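Local structure of conserved hypothetical protein (Xanthomonas campestris pv. campestris, 2FUJ) at residues 11-17 against 76-82; 91-97 against 109-115; 27-33 against 68-73. The protein is a putative acyl-CoA thioesterase that probably hydrolyses fatty acyl-CoA thioesters and assembles as a tetramer of hot dog subunits. One frame throughout, in Å; residues are numbered along the deposited sequence.

Overall arrangement
Contacts 1 and 2 lie in the same antiparallel sheet, their centres about 15 Å apart. Strand 78-87 from contact 1 borders strand 91-100 from contact 2, and the two contacts join through a salt bridge of 2.6 Å between Glu-81 OE2 and Arg-97 NE. Contact 3 is nested within the chain loop closed by contact 1. It ties the start of helix 30-47 to the loop after strand 58-68, its centre about 13 Å from that of contact 1 and about 17 Å from that of contact 2. Leu-72 packs on Val-17 and Ile-78, and Tyr-33 on Ser-109. Hot dog thioesterases generally work at subunit interfaces; contact 3 reaches another subunit through Tyr-68, though no catalytic role is established for it.

Contact 1 (11-17 against 76-82); sequences ARVPISV and NDILVEL
Val-13 and Val-80 exchange two backbone hydrogen bonds, Val-13 N to Val-80 O and Val-80 N to Val-13 O, both 2.7 Å long. The next hydrogen-bonded pair is less even: Leu-82 N binds Ala-11 O tightly, whereas Ala-11 N reaches Leu-82 O only at 3.2 Å. Where strand 9-15 ends, a side chain takes over as acceptor, and Val-17 N donates to Asp-77 OD1 at 3.0 Å. This carboxylate is much used, for OD1 also forms a salt bridge with Arg-43 of the second subunit, while OD2 takes a proton from a water bonded to Ser-16 OG.

The two strands run antiparallel at 158° and form one margin of the hot dog sheet within this chain. Ala-11 and Val-80 project from the face that wraps helix 30-47, where they meet Trp-44 and, in turn, Leu-37 and Ala-40.

On that same face the apolar packing is tighter than usual, with Ile-15 CD1 only 3.2 Å from Val-80 CG2. Ile-78 carries CG1 between its backbone N and carbonyl carbon (chi1 59°), which turns the chain toward Ile-15, although its end is cramped in the model and the exact place of CD1 is doubtful.

The other face carries the ion pair of the contact, beside Leu-79 and Pro-14. Arg-12 and Glu-81 extend side by side, their planar groups turned 49° apart, and a nearly straight but weak salt bridge of 3.4 Å links Arg-12 NE to Glu-81 OE1 at the guanidinium edge. Each has a further ionic partner, Glu-104 for Arg-12 and Arg-97 for Glu-81. Leu-79 lies over a guanidinium face, CD2 3.5 Å from Arg-12 CZ.

Contact 2 (91-97 against 109-115); sequences SVTIGHR and SDGNVVV
His-96 spreads its imidazole over the backbone of Gly-111 in the beta hairpin of strands 91-100 and 107-116, next to strand 78-87 in the hot dog sheet. Val-92 pairs with Val-115, and Ile-94 with Val-113, through reciprocal backbone bonds, while Ile-94 CD1 rests 3.7 Å from Val-115 CG2. Toward His-96 the ladder becomes less regular: His-96 N still donates to Gly-111 O at 3.0 Å, but a water bridges Gly-111 N and His-96 O.

From CB, which packs on Leu-82 of strand 78-87, the side chain sets CG between its own backbone N and carbonyl carbon (chi1 71°) and so swings the ring across the partner strand. CG passes 3.9 Å from Gly-111 O. ND1 lies near Gly-111 C, and CE1 approaches Gly-111 C to 3.3 Å. Along the other branch of the ring, CD2 is 3.7 Å from Asp-110 CA. Gly-111 has no side chain to lie in the way, its backbone angles by themselves call for glycine, and its N sits 3.5 Å above the plane, offset toward the rim. At the tip, His-96 NE2 and Ser-109 OG share a hydrogen bond of 3.3 Å, OG lying in the ring plane at its edge.

Contact 3 (27-33 against 68-73); sequences HVNNAKY and YKRPLV
Tyr-68 directs its ring edge at the face of Tyr-33 in a T-shaped stack, centroids 5.0 Å apart and planes at 71°, with Tyr-68 CE1 3.6 Å from Tyr-33 CG. Asn-30 lies over one face of the Tyr-68 ring, its OD1 3.5 Å above the ring centre. Tighter still, closer than usual for carbons, is Val-28 CG2 to Leu-72 CG at 3.4 Å. A straight hydrogen bond of 2.8 Å joins Val-28 N to Leu-72 O.

These residues fasten the first turn of helix 30-47, the central helix of the hot dog fold, and the residues leading into it to the loop leaving strand 58-68. Asn-29 is the N-cap of the helix, OD1 accepting from Ala-31 N at 3.0 Å. The Tyr-68 hydroxyl bonds to Thr-64 of the third subunit, so this end of the contact belongs to the tetramer interface as well.

Past the stacked rings, around the Tyr-33 hydroxyl, water replaces direct packing. One molecule links Val-28 O, Leu-72 N and Tyr-33 OH; a second joins Tyr-33 OH to Arg-70 O, to which it donates. Beyond them, at the rim, His-27 lies alongside the exposed Pro-71 and Val-73, the exact placing of its ring being doubtful.

Contact 1 (11-17 against 76-82)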
loop_
_atom_site.group_PDB
_atom_site.type_symbol
_atom_site.label_atom_id
_atom_site.label_comp_id
_atom_site.label_asym_id
_atom_site.label_seq_id
_atom_site.Cartn_x
_atom_site.Cartn_y
_atom_site.Cartn_z
ATOM N N ALA A 11 -10.610 16.452 16.300
ATOM C CA ALA A 11 -11.130 16.468 14.945
ATOM C C ALA A 11 -12.017 15.269 14.623
ATOM O O ALA A 11 -11.921 14.222 15.257
ATOM C CB ALA A 11 -9.968 16.525 13.961
ATOM N N ARG A 12 -12.883 15.445 13.629
ATOM C CA ARG A 12 -13.784 14.402 13.152
ATOM C C ARG A 12 -13.603 14.493 11.633
ATOM O O ARG A 12 -14.246 15.300 10.956
ATOM C CB ARG A 12 -15.224 14.705 13.586
ATOM C CG ARG A 12 -15.345 14.887 15.101
ATOM C CD ARG A 12 -16.775 15.068 15.593
ATOM N NE ARG A 12 -17.561 13.846 15.469
ATOM C CZ ARG A 12 -18.506 13.653 14.556
ATOM N NH1 ARG A 12 -18.790 14.609 13.684
ATOM N NH2 ARG A 12 -19.164 12.498 14.507
ATOM N N VAL A 13 -12.706 13.656 11.119
ATOM C CA VAL A 13 -12.333 13.653 9.704
ATOM C C VAL A 13 -12.947 12.571 8.822
ATOM O O VAL A 13 -12.740 11.382 9.051
ATOM C CB VAL A 13 -10.788 13.540 9.571
ATOM C CG1 VAL A 13 -10.366 13.664 8.113
ATOM C CG2 VAL A 13 -10.112 14.607 10.421
ATOM N N PRO A 14 -13.709 12.971 7.793
ATOM C CA PRO A 14 -14.303 11.961 6.918
ATOM C C PRO A 14 -13.205 11.455 5.986
ATOM O O PRO A 14 -12.449 12.245 5.430
ATOM C CB PRO A 14 -15.390 12.738 6.177
ATOM C CG PRO A 14 -14.816 14.102 6.079
ATOM C CD PRO A 14 -14.197 14.320 7.449
ATOM N N ILE A 15 -13.114 10.141 5.836
ATOM C CA ILE A 15 -12.105 9.531 4.982
ATOM C C ILE A 15 -12.785 8.543 4.055
ATOM O O ILE A 15 -13.579 7.721 4.498
ATOM C CB ILE A 15 -11.052 8.761 5.821
ATOM C CG1 ILE A 15 -10.311 9.718 6.759
ATOM C CG2 ILE A 15 -10.069 8.044 4.906
ATOM C CD1 ILE A 15 -9.301 9.075 7.716
ATOM N N SER A 16 -12.475 8.630 2.767
ATOM C CA SER A 16 -13.042 7.716 1.794
ATOM C C SER A 16 -12.249 6.420 1.798
ATOM O O SER A 16 -11.023 6.445 1.789
ATOM C CB SER A 16 -12.962 8.307 0.388
ATOM O OG SER A 16 -13.727 9.481 0.280
ATOM N N VAL A 17 -12.947 5.293 1.807
ATOM C CA VAL A 17 -12.282 3.998 1.762
ATOM C C VAL A 17 -12.063 3.667 0.287
ATOM O O VAL A 17 -12.868 4.051 -0.564
ATOM C CB VAL A 17 -13.146 2.888 2.413
ATOM C CG1 VAL A 17 -12.565 1.511 2.112
ATOM C CG2 VAL A 17 -13.195 3.096 3.908
ATOM N N ASN A 76 -18.106 1.486 2.035
ATOM C CA ASN A 76 -18.513 2.296 3.178
ATOM C C ASN A 76 -17.403 3.220 3.678
ATOM O O ASN A 76 -16.417 2.767 4.257
ATOM C CB ASN A 76 -19.008 1.389 4.307
ATOM C CG ASN A 76 -20.166 0.519 3.868
ATOM O OD1 ASN A 76 -21.142 1.010 3.299
ATOM N ND2 ASN A 76 -20.064 -0.778 4.119
ATOM N N ASP A 77 -17.570 4.518 3.433
ATOM C CA ASP A 77 -16.600 5.520 3.861
ATOM C C ASP A 77 -16.734 5.724 5.367
ATOM O O ASP A 77 -17.791 5.468 5.938
ATOM C CB ASP A 77 -16.823 6.832 3.107
ATOM C CG ASP A 77 -16.686 6.664 1.607
ATOM O OD1 ASP A 77 -15.755 5.944 1.178
ATOM O OD2 ASP A 77 -17.498 7.253 0.860
ATOM N N ILE A 78 -15.665 6.201 5.994
ATOM C CA ILE A 78 -15.628 6.350 7.443
ATOM C C ILE A 78 -15.472 7.765 7.965
ATOM O O ILE A 78 -15.234 8.701 7.218
ATOM C CB ILE A 78 -14.458 5.534 8.004
ATOM C CG1 ILE A 78 -13.156 6.044 7.368
ATOM C CG2 ILE A 78 -14.665 4.065 7.701
ATOM C CD1 ILE A 78 -12.795 5.552 5.963
ATOM N N LEU A 79 -15.607 7.893 9.279
ATOM C CA LEU A 79 -15.444 9.159 9.960
ATOM C C LEU A 79 -14.446 8.898 11.072
ATOM O O LEU A 79 -14.704 8.086 11.967
ATOM C CB LEU A 79 -16.767 9.626 10.562
ATOM C CG LEU A 79 -16.636 10.921 11.352
ATOM C CD1 LEU A 79 -16.262 12.054 10.406
ATOM C CD2 LEU A 79 -17.938 11.215 12.049
ATOM N N VAL A 80 -13.300 9.564 11.019
ATOM C CA VAL A 80 -12.296 9.351 12.047
ATOM C C VAL A 80 -12.321 10.461 13.071
ATOM O O VAL A 80 -12.000 11.608 12.787
ATOM C CB VAL A 80 -10.890 9.238 11.447
ATOM C CG1 VAL A 80 -9.888 8.882 12.538
ATOM C CG2 VAL A 80 -10.883 8.181 10.381
ATOM N N GLU A 81 -12.715 10.077 14.273
ATOM C CA GLU A 81 -12.827 10.975 15.398
ATOM C C GLU A 81 -11.568 10.881 16.248
ATOM O O GLU A 81 -11.202 9.803 16.706
ATOM C CB GLU A 81 -14.056 10.573 16.205
ATOM C CG GLU A 81 -14.329 11.391 17.433
ATOM C CD GLU A 81 -15.638 10.982 18.074
ATOM O OE1 GLU A 81 -16.709 11.337 17.530
ATOM O OE2 GLU A 81 -15.597 10.287 19.108
ATOM N N LEU A 82 -10.911 12.017 16.444
ATOM C CA LEU A 82 -9.695 12.077 17.243
ATOM C C LEU A 82 -9.920 12.953 18.474
ATOM O O LEU A 82 -10.545 14.003 18.391
ATOM C CB LEU A 82 -8.553 12.666 16.418
ATOM C CG LEU A 82 -8.174 11.931 15.137
ATOM C CD1 LEU A 82 -7.023 12.658 14.462
ATOM C CD2 LEU A 82 -7.781 10.495 15.464
HETATM O O HOH W 1 -15.961 8.312 -1.060
#

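Contact 2 (91-97 against 109-115)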
loop_
_atom_site.group_PDB
_atom_site.type_symbol
_atom_site.label_atom_id
_atom_site.label_comp_id
_atom_site.label_asym_id
_atom_site.label_seq_id
_atom_site.Cartn_x
_atom_site.Cartn_y
_atom_site.Cartn_z
ATOM N N SER A 91 4.620 14.248 25.457
ATOM C CA SER A 91 3.803 13.417 24.570
ATOM C C SER A 91 2.318 13.727 24.642
ATOM O O SER A 91 1.847 14.390 25.562
ATOM C CB SER A 91 3.989 11.937 24.902
ATOM O OG SER A 91 3.364 11.608 26.138
ATOM N N VAL A 92 1.588 13.245 23.645
ATOM C CA VAL A 92 0.143 13.405 23.603
ATOM C C VAL A 92 -0.413 12.079 23.108
ATOM O O VAL A 92 0.029 11.548 22.084
ATOM C CB VAL A 92 -0.314 14.538 22.650
ATOM C CG1 VAL A 92 -1.846 14.552 22.554
ATOM C CG2 VAL A 92 0.174 15.875 23.167
ATOM N N THR A 93 -1.351 11.524 23.861
ATOM C CA THR A 93 -1.961 10.266 23.476
ATOM C C THR A 93 -3.310 10.592 22.870
ATOM O O THR A 93 -4.246 10.984 23.565
ATOM C CB THR A 93 -2.131 9.332 24.672
ATOM O OG1 THR A 93 -0.862 9.150 25.306
ATOM C CG2 THR A 93 -2.654 7.977 24.214
ATOM N N ILE A 94 -3.379 10.444 21.554
ATOM C CA ILE A 94 -4.585 10.733 20.810
ATOM C C ILE A 94 -5.474 9.504 20.681
ATOM O O ILE A 94 -5.120 8.536 20.012
ATOM C CB ILE A 94 -4.225 11.264 19.408
ATOM C CG1 ILE A 94 -3.411 12.550 19.546
ATOM C CG2 ILE A 94 -5.492 11.505 18.591
ATOM C CD1 ILE A 94 -1.936 12.344 19.868
ATOM N N GLY A 95 -6.633 9.561 21.333
ATOM C CA GLY A 95 -7.581 8.468 21.265
ATOM C C GLY A 95 -8.371 8.610 19.978
ATOM O O GLY A 95 -8.459 9.708 19.423
ATOM N N HIS A 96 -8.950 7.515 19.497
ATOM C CA HIS A 96 -9.709 7.576 18.258
ATOM C C HIS A 96 -10.902 6.643 18.237
ATOM O O HIS A 96 -10.992 5.699 19.007
ATOM C CB HIS A 96 -8.816 7.208 17.063
ATOM C CG HIS A 96 -8.438 5.756 17.011
ATOM N ND1 HIS A 96 -7.272 5.265 17.560
ATOM C CD2 HIS A 96 -9.083 4.685 16.489
ATOM C CE1 HIS A 96 -7.216 3.958 17.379
ATOM N NE2 HIS A 96 -8.302 3.581 16.733
ATOM N N ARG A 97 -11.814 6.931 17.318
ATOM C CA ARG A 97 -12.990 6.115 17.091
ATOM C C ARG A 97 -13.209 6.211 15.590
ATOM O O ARG A 97 -13.400 7.302 15.067
ATOM C CB ARG A 97 -14.218 6.671 17.815
ATOM C CG ARG A 97 -14.133 6.634 19.326
ATOM C CD ARG A 97 -15.539 6.676 19.932
ATOM N NE ARG A 97 -16.324 7.753 19.341
ATOM C CZ ARG A 97 -17.653 7.766 19.247
ATOM N NH1 ARG A 97 -18.378 6.757 19.710
ATOM N NH2 ARG A 97 -18.257 8.796 18.675
ATOM N N SER A 109 -13.492 0.705 14.988
ATOM C CA SER A 109 -12.283 0.625 15.793
ATOM C C SER A 109 -12.072 1.786 16.745
ATOM O O SER A 109 -12.531 2.907 16.508
ATOM C CB SER A 109 -11.065 0.514 14.864
ATOM O OG SER A 109 -9.870 1.000 15.464
ATOM N N ASP A 110 -11.391 1.491 17.846
ATOM C CA ASP A 110 -11.023 2.507 18.819
ATOM C C ASP A 110 -9.611 2.178 19.275
ATOM O O ASP A 110 -9.006 1.230 18.781
ATOM C CB ASP A 110 -11.990 2.577 20.020
ATOM C CG ASP A 110 -12.225 1.236 20.694
ATOM O OD1 ASP A 110 -11.332 0.362 20.691
ATOM O OD2 ASP A 110 -13.326 1.069 21.266
ATOM N N GLY A 111 -9.090 2.965 20.204
ATOM C CA GLY A 111 -7.736 2.768 20.679
ATOM C C GLY A 111 -7.066 4.128 20.677
ATOM O O GLY A 111 -7.741 5.148 20.803
ATOM N N ASN A 112 -5.747 4.164 20.530
ATOM C CA ASN A 112 -5.047 5.438 20.514
ATOM C C ASN A 112 -3.698 5.367 19.816
ATOM O O ASN A 112 -3.237 4.292 19.431
ATOM C CB ASN A 112 -4.823 5.939 21.942
ATOM C CG ASN A 112 -3.989 4.980 22.761
ATOM O OD1 ASN A 112 -4.512 4.260 23.608
ATOM N ND2 ASN A 112 -2.688 4.952 22.501
ATOM N N VAL A 113 -3.093 6.537 19.660
ATOM C CA VAL A 113 -1.775 6.684 19.066
ATOM C C VAL A 113 -1.005 7.638 19.977
ATOM O O VAL A 113 -1.499 8.714 20.329
ATOM C CB VAL A 113 -1.843 7.298 17.655
ATOM C CG1 VAL A 113 -0.435 7.502 17.117
ATOM C CG2 VAL A 113 -2.639 6.397 16.732
ATOM N N VAL A 114 0.200 7.243 20.371
ATOM C CA VAL A 114 1.009 8.081 21.240
ATOM C C VAL A 114 2.000 8.862 20.401
ATOM O O VAL A 114 2.795 8.281 19.671
ATOM C CB VAL A 114 1.779 7.239 22.275
ATOM C CG1 VAL A 114 2.705 8.130 23.075
ATOM C CG2 VAL A 114 0.799 6.532 23.198
ATOM N N VAL A 115 1.927 10.183 20.502
ATOM C CA VAL A 115 2.806 11.064 19.757
ATOM C C VAL A 115 3.764 11.785 20.695
ATOM O O VAL A 115 3.375 12.209 21.779
ATOM C CB VAL A 115 1.997 12.125 18.987
ATOM C CG1 VAL A 115 2.935 13.126 18.341
ATOM C CG2 VAL A 115 1.123 11.445 17.946
HETATM O O HOH W 2 -10.764 5.199 21.735
#

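Contact 3 (27-33 against 68-73)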
loop_
_atom_site.group_PDB
_atom_site.type_symbol
_atom_site.label_atom_id
_atom_site.label_comp_id
_atom_site.label_asym_id
_atom_site.label_seq_id
_atom_site.Cartn_x
_atom_site.Cartn_y
_atom_site.Cartn_z
ATOM N N HIS A 27 -12.209 -7.773 3.627
ATOM C CA HIS A 27 -12.450 -6.661 4.541
ATOM C C HIS A 27 -11.230 -5.752 4.532
ATOM O O HIS A 27 -10.140 -6.183 4.174
ATOM C CB HIS A 27 -12.675 -7.165 5.969
ATOM C CG HIS A 27 -13.688 -8.259 6.078
ATOM N ND1 HIS A 27 -13.358 -9.593 5.968
ATOM C CD2 HIS A 27 -15.019 -8.220 6.323
ATOM C CE1 HIS A 27 -14.442 -10.328 6.146
ATOM N NE2 HIS A 27 -15.463 -9.519 6.362
ATOM N N VAL A 28 -11.402 -4.497 4.925
ATOM C CA VAL A 28 -10.260 -3.589 4.950
ATOM C C VAL A 28 -9.155 -4.175 5.835
ATOM O O VAL A 28 -9.407 -4.605 6.959
ATOM C CB VAL A 28 -10.657 -2.205 5.483
ATOM C CG1 VAL A 28 -9.423 -1.333 5.634
ATOM C CG2 VAL A 28 -11.641 -1.561 4.531
ATOM N N ASN A 29 -7.932 -4.181 5.313
ATOM C CA ASN A 29 -6.775 -4.728 6.022
ATOM C C ASN A 29 -6.441 -3.968 7.311
ATOM O O ASN A 29 -6.549 -2.747 7.366
ATOM C CB ASN A 29 -5.566 -4.731 5.078
ATOM C CG ASN A 29 -4.348 -5.401 5.689
ATOM O OD1 ASN A 29 -3.468 -4.736 6.235
ATOM N ND2 ASN A 29 -4.303 -6.724 5.611
ATOM N N ASN A 30 -6.034 -4.697 8.348
ATOM C CA ASN A 30 -5.694 -4.069 9.625
ATOM C C ASN A 30 -4.717 -2.895 9.481
ATOM O O ASN A 30 -4.898 -1.840 10.102
ATOM C CB ASN A 30 -5.063 -5.084 10.585
ATOM C CG ASN A 30 -5.959 -6.270 10.872
ATOM O OD1 ASN A 30 -7.146 -6.123 11.176
ATOM N ND2 ASN A 30 -5.386 -7.459 10.796
ATOM N N ALA A 31 -3.677 -3.087 8.678
ATOM C CA ALA A 31 -2.667 -2.052 8.488
ATOM C C ALA A 31 -3.220 -0.744 7.925
ATOM O O ALA A 31 -2.677 0.327 8.184
ATOM C CB ALA A 31 -1.565 -2.567 7.597
ATOM N N LYS A 32 -4.302 -0.830 7.162
ATOM C CA LYS A 32 -4.884 0.369 6.579
ATOM C C LYS A 32 -5.520 1.262 7.648
ATOM O O LYS A 32 -5.663 2.468 7.457
ATOM C CB LYS A 32 -5.918 -0.011 5.516
ATOM C CG LYS A 32 -5.700 0.712 4.207
ATOM C CD LYS A 32 -4.300 0.421 3.685
ATOM C CE LYS A 32 -4.004 1.184 2.412
ATOM N NZ LYS A 32 -4.097 2.649 2.622
ATOM N N TYR A 33 -5.907 0.662 8.774
ATOM C CA TYR A 33 -6.502 1.432 9.858
ATOM C C TYR A 33 -5.484 2.446 10.385
ATOM O O TYR A 33 -5.821 3.598 10.645
ATOM C CB TYR A 33 -6.958 0.513 10.995
ATOM C CG TYR A 33 -8.261 -0.227 10.736
ATOM C CD1 TYR A 33 -9.292 -0.188 11.673
ATOM C CD2 TYR A 33 -8.457 -0.969 9.573
ATOM C CE1 TYR A 33 -10.487 -0.867 11.463
ATOM C CE2 TYR A 33 -9.660 -1.656 9.353
ATOM C CZ TYR A 33 -10.669 -1.594 10.308
ATOM O OH TYR A 33 -11.868 -2.244 10.107
ATOM N N TYR A 68 -9.658 -3.676 16.739
ATOM C CA TYR A 68 -10.545 -3.940 15.612
ATOM C C TYR A 68 -11.850 -4.511 16.148
ATOM O O TYR A 68 -11.899 -5.648 16.602
ATOM C CB TYR A 68 -9.841 -4.907 14.666
ATOM C CG TYR A 68 -8.482 -4.383 14.248
ATOM C CD1 TYR A 68 -8.359 -3.418 13.249
ATOM C CD2 TYR A 68 -7.324 -4.797 14.901
ATOM C CE1 TYR A 68 -7.129 -2.878 12.915
ATOM C CE2 TYR A 68 -6.083 -4.259 14.575
ATOM C CZ TYR A 68 -5.991 -3.299 13.581
ATOM O OH TYR A 68 -4.767 -2.761 13.251
ATOM N N LYS A 69 -12.904 -3.699 16.091
ATOM C CA LYS A 69 -14.219 -4.068 16.609
ATOM C C LYS A 69 -15.141 -4.845 15.687
ATOM O O LYS A 69 -15.802 -5.797 16.114
ATOM C CB LYS A 69 -14.945 -2.815 17.084
ATOM C CG LYS A 69 -14.841 -2.580 18.560
ATOM C CD LYS A 69 -13.409 -2.393 18.982
ATOM C CE LYS A 69 -13.339 -2.069 20.452
ATOM N NZ LYS A 69 -13.785 -3.199 21.326
ATOM N N ARG A 70 -15.223 -4.409 14.436
ATOM C CA ARG A 70 -16.058 -5.073 13.448
ATOM C C ARG A 70 -15.453 -4.782 12.091
ATOM O O ARG A 70 -14.823 -3.741 11.898
ATOM C CB ARG A 70 -17.502 -4.575 13.517
ATOM C CG ARG A 70 -17.683 -3.084 13.302
ATOM C CD ARG A 70 -19.087 -2.667 13.729
ATOM N NE ARG A 70 -20.117 -3.433 13.030
ATOM C CZ ARG A 70 -21.426 -3.286 13.229
ATOM N NH1 ARG A 70 -21.876 -2.401 14.108
ATOM N NH2 ARG A 70 -22.286 -4.020 12.546
ATOM N N PRO A 71 -15.631 -5.704 11.136
ATOM C CA PRO A 71 -15.088 -5.548 9.789
ATOM C C PRO A 71 -15.659 -4.396 8.987
ATOM O O PRO A 71 -16.851 -4.096 9.054
ATOM C CB PRO A 71 -15.375 -6.901 9.145
ATOM C CG PRO A 71 -16.652 -7.310 9.791
ATOM C CD PRO A 71 -16.419 -6.943 11.243
ATOM N N LEU A 72 -14.771 -3.757 8.235
ATOM C CA LEU A 72 -15.118 -2.635 7.378
ATOM C C LEU A 72 -15.000 -3.112 5.939
ATOM O O LEU A 72 -14.018 -3.761 5.571
ATOM C CB LEU A 72 -14.145 -1.478 7.620
ATOM C CG LEU A 72 -14.103 -0.340 6.593
ATOM C CD1 LEU A 72 -15.412 0.440 6.593
ATOM C CD2 LEU A 72 -12.948 0.578 6.926
ATOM N N VAL A 73 -16.003 -2.814 5.127
ATOM C CA VAL A 73 -15.964 -3.220 3.734
ATOM C C VAL A 73 -16.276 -2.054 2.803
ATOM O O VAL A 73 -17.067 -1.172 3.127
ATOM C CB VAL A 73 -16.964 -4.369 3.453
ATOM C CG1 VAL A 73 -16.652 -5.546 4.347
ATOM C CG2 VAL A 73 -18.392 -3.897 3.684
HETATM O O HOH W 3 -11.832 -4.572 8.470
HETATM O O HOH W 4 -12.289 -3.891 12.439
#